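Local structure of N-acetylgalactosaminyltransferase 7 (6IWR) at residues A[565-570]-A[584-589]; A[475-479]-A[501-505]. The protein belongs to the polypeptide GalNAc-transferase family, joining a GT-A type glycosyltransferase domain to a ricin-type beta-trefoil lectin domain. All coordinates share one frame; numbering follows the deposited sequence.

Contact 1 of 2, residues A[565-570]-A[584-589]; sequences CLDRSE and KTTQKW
Arg568 lays its side chain over one face of the Trp589 indole, while Leu566 approaches the opposite face with CD2, offset toward the rim. Arg568 CZ stands 4.7 Å from the centroid of the six-membered ring, a cation-pi contact with the guanidinium nearly upright on the indole (planes 80° apart) and NH1 over the ring. Arg568 CG takes the position between the backbone N and the carbonyl carbon (chi1 82°), and the chain then runs extended past the rim of the ring, where CD lies 3.5 Å from Trp589 CH2. NH1 donates a bond of 2.8 Å to Lys588 O, and NE forms a salt bridge with Glu570 OE2 at 2.9 Å; together they fix the rotation of the guanidinium, whose one face lies against Thr586 CA. Trp589 NE1 gives a nearly straight bond (171°) to Leu566 O, 3.1 Å away and met from above the carbonyl plane. Thr586 O accepts a weak bond from Arg568 N. Asp567 OD2 is held by Ser578. This is packing within the beta-trefoil: strand 565-568 pairs antiparallel with 575-578 and packs against the 3-10 turn that leads toward strand 589-592, with Ile486 of strand 484-487 against both Leu566 and Trp589.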
loop_
_atom_site.group_PDB
_atom_site.type_symbol
_atom_site.label_atom_id
_atom_site.label_comp_id
_atom_site.label_asym_id
_atom_site.label_seq_id
_atom_site.Cartn_x
_atom_site.Cartn_y
_atom_site.Cartn_z
ATOM N N CYS A 565 19.338 -22.951 12.451
ATOM C CA CYS A 565 20.124 -21.733 12.274
ATOM C C CYS A 565 19.521 -20.832 11.185
ATOM O O CYS A 565 18.970 -21.301 10.188
ATOM C CB CYS A 565 21.568 -22.095 11.903
ATOM S SG CYS A 565 22.686 -22.485 13.239
ATOM N N LEU A 566 19.576 -19.523 11.403
ATOM C CA LEU A 566 19.223 -18.626 10.314
ATOM C C LEU A 566 20.174 -18.891 9.143
ATOM O O LEU A 566 21.382 -19.038 9.336
ATOM C CB LEU A 566 19.278 -17.166 10.789
ATOM C CG LEU A 566 18.493 -16.168 9.916
ATOM C CD1 LEU A 566 17.079 -16.683 9.673
ATOM C CD2 LEU A 566 18.437 -14.773 10.496
ATOM N N ASP A 567 19.634 -19.017 7.933
ATOM C CA ASP A 567 20.448 -19.340 6.758
ATOM C C ASP A 567 20.001 -18.443 5.614
ATOM O O ASP A 567 18.937 -17.821 5.669
ATOM C CB ASP A 567 20.324 -20.832 6.342
ATOM C CG ASP A 567 21.572 -21.385 5.583
ATOM O OD1 ASP A 567 22.454 -20.614 5.108
ATOM O OD2 ASP A 567 21.656 -22.639 5.479
ATOM N N ARG A 568 20.815 -18.375 4.572
ATOM C CA ARG A 568 20.537 -17.553 3.403
ATOM C C ARG A 568 21.040 -18.202 2.121
ATOM O O ARG A 568 21.915 -19.037 2.173
ATOM C CB ARG A 568 21.163 -16.168 3.570
ATOM C CG ARG A 568 22.629 -16.103 3.216
ATOM C CD ARG A 568 23.267 -14.864 3.773
ATOM N NE ARG A 568 24.706 -14.971 3.730
ATOM C CZ ARG A 568 25.470 -15.085 4.798
ATOM N NH1 ARG A 568 24.931 -15.106 5.993
ATOM N NH2 ARG A 568 26.772 -15.181 4.668
ATOM N N SER A 569 20.485 -17.823 0.975
ATOM C CA SER A 569 21.031 -18.268 -0.301
ATOM C C SER A 569 21.961 -17.306 -1.031
ATOM O O SER A 569 22.929 -17.729 -1.625
ATOM C CB SER A 569 19.939 -18.706 -1.252
ATOM O OG SER A 569 20.513 -19.120 -2.467
ATOM N N GLU A 570 21.687 -16.020 -0.975
ATOM C CA GLU A 570 22.470 -15.024 -1.711
ATOM C C GLU A 570 22.188 -14.969 -3.196
ATOM O O GLU A 570 21.795 -13.942 -3.713
ATOM C CB GLU A 570 23.974 -15.238 -1.535
ATOM C CG GLU A 570 24.426 -15.591 -0.133
ATOM C CD GLU A 570 25.721 -14.909 0.252
ATOM O OE1 GLU A 570 26.190 -14.065 -0.527
ATOM O OE2 GLU A 570 26.266 -15.204 1.326
ATOM N N LYS A 584 28.915 -23.986 6.899
ATOM C CA LYS A 584 28.175 -23.096 6.018
ATOM C C LYS A 584 28.352 -21.639 6.424
ATOM O O LYS A 584 27.925 -21.253 7.517
ATOM C CB LYS A 584 26.693 -23.452 6.036
ATOM C CG LYS A 584 26.360 -24.849 5.636
ATOM C CD LYS A 584 24.919 -24.885 5.193
ATOM C CE LYS A 584 24.653 -26.087 4.323
ATOM N NZ LYS A 584 25.935 -26.526 3.676
ATOM N N THR A 585 28.986 -20.817 5.584
ATOM C CA THR A 585 29.034 -19.407 5.943
ATOM C C THR A 585 27.702 -18.732 5.733
ATOM O O THR A 585 27.476 -17.645 6.274
ATOM C CB THR A 585 30.058 -18.627 5.134
ATOM O OG1 THR A 585 29.896 -18.949 3.749
ATOM C CG2 THR A 585 31.459 -18.940 5.607
ATOM N N THR A 586 26.844 -19.326 4.918
ATOM C CA THR A 586 25.493 -18.831 4.770
ATOM C C THR A 586 24.732 -18.800 6.082
ATOM O O THR A 586 23.622 -18.258 6.128
ATOM C CB THR A 586 24.752 -19.697 3.772
ATOM O OG1 THR A 586 25.177 -21.053 3.916
ATOM C CG2 THR A 586 25.058 -19.210 2.382
ATOM N N GLN A 587 25.272 -19.399 7.136
ATOM C CA GLN A 587 24.656 -19.343 8.447
ATOM C C GLN A 587 25.400 -18.415 9.386
ATOM O O GLN A 587 25.189 -18.492 10.591
ATOM C CB GLN A 587 24.558 -20.741 9.047
ATOM C CG GLN A 587 23.491 -21.582 8.415
ATOM C CD GLN A 587 23.521 -23.008 8.903
ATOM O OE1 GLN A 587 22.824 -23.873 8.370
ATOM N NE2 GLN A 587 24.342 -23.269 9.913
ATOM N N LYS A 588 26.250 -17.539 8.868
ATOM C CA LYS A 588 27.032 -16.630 9.691
ATOM C C LYS A 588 26.568 -15.211 9.419
ATOM O O LYS A 588 26.482 -14.796 8.258
ATOM C CB LYS A 588 28.533 -16.787 9.424
ATOM C CG LYS A 588 29.192 -17.758 10.410
ATOM C CD LYS A 588 30.341 -18.584 9.853
ATOM C CE LYS A 588 30.114 -20.065 10.207
ATOM N NZ LYS A 588 31.358 -20.838 10.476
ATOM N N TRP A 589 26.239 -14.486 10.493
ATOM C CA TRP A 589 25.595 -13.182 10.411
ATOM C C TRP A 589 26.237 -12.238 11.406
ATOM O O TRP A 589 26.693 -12.669 12.466
ATOM C CB TRP A 589 24.109 -13.242 10.753
ATOM C CG TRP A 589 23.347 -14.175 9.940
ATOM C CD1 TRP A 589 23.138 -15.499 10.183
ATOM C CD2 TRP A 589 22.651 -13.868 8.733
ATOM N NE1 TRP A 589 22.359 -16.050 9.186
ATOM C CE2 TRP A 589 22.051 -15.065 8.283
ATOM C CE3 TRP A 589 22.485 -12.699 7.980
ATOM C CZ2 TRP A 589 21.308 -15.123 7.124
ATOM C CZ3 TRP A 589 21.735 -12.760 6.836
ATOM C CH2 TRP A 589 21.159 -13.962 6.416
#

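Contact 2 of 2, residues A[475-479]-A[501-505]; sequences GEIRG and PCHRM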
loop_
_atom_site.group_PDB
_atom_site.type_symbol
_atom_site.label_atom_id
_atom_site.label_comp_id
_atom_site.label_asym_id
_atom_site.label_seq_id
_atom_site.Cartn_x
_atom_site.Cartn_y
_atom_site.Cartn_z
ATOM N N GLY A 475 20.394 -3.362 14.739
ATOM C CA GLY A 475 21.076 -2.873 13.558
ATOM C C GLY A 475 20.665 -3.603 12.293
ATOM O O GLY A 475 19.609 -4.254 12.250
ATOM N N GLU A 476 21.481 -3.465 11.245
ATOM C CA GLU A 476 21.384 -4.351 10.096
ATOM C C GLU A 476 21.722 -5.781 10.518
ATOM O O GLU A 476 22.493 -6.014 11.460
ATOM C CB GLU A 476 22.343 -3.896 8.995
ATOM C CG GLU A 476 23.817 -4.121 9.337
ATOM C CD GLU A 476 24.780 -3.676 8.253
ATOM O OE1 GLU A 476 25.990 -3.961 8.390
ATOM O OE2 GLU A 476 24.352 -3.062 7.257
ATOM N N ILE A 477 21.137 -6.742 9.822
ATOM C CA ILE A 477 21.522 -8.138 9.950
ATOM C C ILE A 477 22.214 -8.505 8.645
ATOM O O ILE A 477 21.566 -8.823 7.640
ATOM C CB ILE A 477 20.332 -9.049 10.253
ATOM C CG1 ILE A 477 19.679 -8.613 11.568
ATOM C CG2 ILE A 477 20.804 -10.493 10.370
ATOM C CD1 ILE A 477 18.420 -9.408 11.952
ATOM N N ARG A 478 23.536 -8.429 8.653
ATOM C CA ARG A 478 24.342 -8.531 7.453
ATOM C C ARG A 478 24.984 -9.905 7.375
ATOM O O ARG A 478 25.367 -10.483 8.390
ATOM C CB ARG A 478 25.415 -7.440 7.445
ATOM C CG ARG A 478 26.405 -7.533 6.305
ATOM C CD ARG A 478 27.548 -6.582 6.552
ATOM N NE ARG A 478 27.111 -5.209 6.350
ATOM C CZ ARG A 478 27.308 -4.497 5.240
ATOM N NH1 ARG A 478 26.852 -3.248 5.162
ATOM N NH2 ARG A 478 27.940 -5.034 4.209
ATOM N N GLY A 479 25.093 -10.431 6.159
ATOM C CA GLY A 479 25.779 -11.705 5.970
ATOM C C GLY A 479 27.276 -11.545 6.180
ATOM O O GLY A 479 27.917 -10.684 5.561
ATOM N N PRO A 501 20.738 -6.348 -1.114
ATOM C CA PRO A 501 22.025 -5.671 -0.939
ATOM C C PRO A 501 21.946 -4.656 0.192
ATOM O O PRO A 501 20.976 -3.902 0.303
ATOM C CB PRO A 501 22.277 -5.004 -2.299
ATOM C CG PRO A 501 21.055 -5.194 -3.094
ATOM C CD PRO A 501 20.222 -6.250 -2.486
ATOM N N CYS A 502 22.960 -4.675 1.054
ATOM C CA CYS A 502 23.028 -3.748 2.178
ATOM C C CYS A 502 23.181 -2.325 1.672
ATOM O O CYS A 502 23.914 -2.061 0.712
ATOM C CB CYS A 502 24.205 -4.087 3.089
ATOM S SG CYS A 502 24.120 -5.707 3.912
ATOM N N HIS A 503 22.487 -1.405 2.329
ATOM C CA HIS A 503 22.647 0.012 2.049
ATOM C C HIS A 503 22.893 0.841 3.309
ATOM O O HIS A 503 23.093 2.058 3.201
ATOM C CB HIS A 503 21.412 0.547 1.310
ATOM C CG HIS A 503 20.130 0.267 2.023
ATOM N ND1 HIS A 503 19.950 0.536 3.366
ATOM C CD2 HIS A 503 18.971 -0.280 1.592
ATOM C CE1 HIS A 503 18.731 0.176 3.728
ATOM N NE2 HIS A 503 18.114 -0.312 2.669
ATOM N N ARG A 504 22.872 0.232 4.496
ATOM C CA ARG A 504 23.233 0.930 5.729
ATOM C C ARG A 504 22.367 2.148 5.964
ATOM O O ARG A 504 22.813 3.106 6.587
ATOM C CB ARG A 504 24.706 1.363 5.743
ATOM C CG ARG A 504 25.691 0.235 5.984
ATOM C CD ARG A 504 27.100 0.730 6.181
ATOM N NE ARG A 504 28.000 -0.404 6.123
ATOM C CZ ARG A 504 29.273 -0.361 5.720
ATOM N NH1 ARG A 504 29.807 0.793 5.336
ATOM N NH2 ARG A 504 30.020 -1.476 5.701
ATOM N N MET A 505 21.145 2.160 5.447
ATOM C CA MET A 505 20.250 3.286 5.658
ATOM C C MET A 505 19.159 2.977 6.668
ATOM O O MET A 505 18.250 3.787 6.847
ATOM C CB MET A 505 19.653 3.725 4.331
ATOM C CG MET A 505 20.703 4.327 3.400
ATOM S SD MET A 505 21.536 5.744 4.145
ATOM C CE MET A 505 20.118 6.775 4.479
#
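Side-chain packing round a disulfide and a salt bridge joins strand 476-479 to the loop that follows strand 498-501 in the lectin domain; the backbones stay apart, Glu476 CA and Arg504 CA 7.1 Å from each other. Arg478 carries most of it. Its guanidinium lies with one face on Cys502, SG sitting 3.7 Å above the plane over the centre, and NH1 comes within 3.5 Å of Cys502 CB. The chain starts with CG anti to the backbone N (chi1 174°) and bends at chi3, which turns the guanidinium back to Glu476, two residues earlier on the same strand. There it grips the carboxylate side-on: NE reaches Glu476 OE1 at 2.6 Å along a nearly straight line, from above the carboxylate plane, and NH1 reaches Glu476 OE2 at 3.3 Å, on the syn lone pair of that oxygen. Glu476 OE1 also accepts a bond from Asn592, and Arg478 NH2 donates to Thr482 O, so the pair is tied to its surroundings at both ends. Cys502 is bonded to Cys485, one of the disulfides of this ricin-type beta-trefoil, and so links the loop to strand 484-487. Arg504 passes the edge of the Arg478 guanidinium with CG and brings NH2 over the face opposite Cys502, the two guanidinium planes 49° apart. Its NE lies 3.2 Å from Arg478 NH1, two donors of like charge, a closeness that the nearby Glu476 carboxylate probably eases; Glu476 OE2 lies 3.8 Å from Arg504 CG. Beyond the contact, His503 and Met505 pack on Val97 and Pro100 of the second subunit.

Overall arrangement
Both contacts belong to the ricin-type beta-trefoil lectin domain, on the same side of the chain's centre, and their centres are about 14 Å apart. They come in series along the chain: contact 2 closes at residue 505, well before contact 1 opens at 565. Strands 476-479 and 589-592 pair antiparallel and so bring the first segment of contact 2 beside the last of contact 1. At this seam the Trp589 ring packs on Ile477 and on the backbone of Arg478 and Gly479, and Arg568 NH1 touches Gly479 CA. The early and late parts of the lectin domain are thereby joined, closing the trefoil on itself.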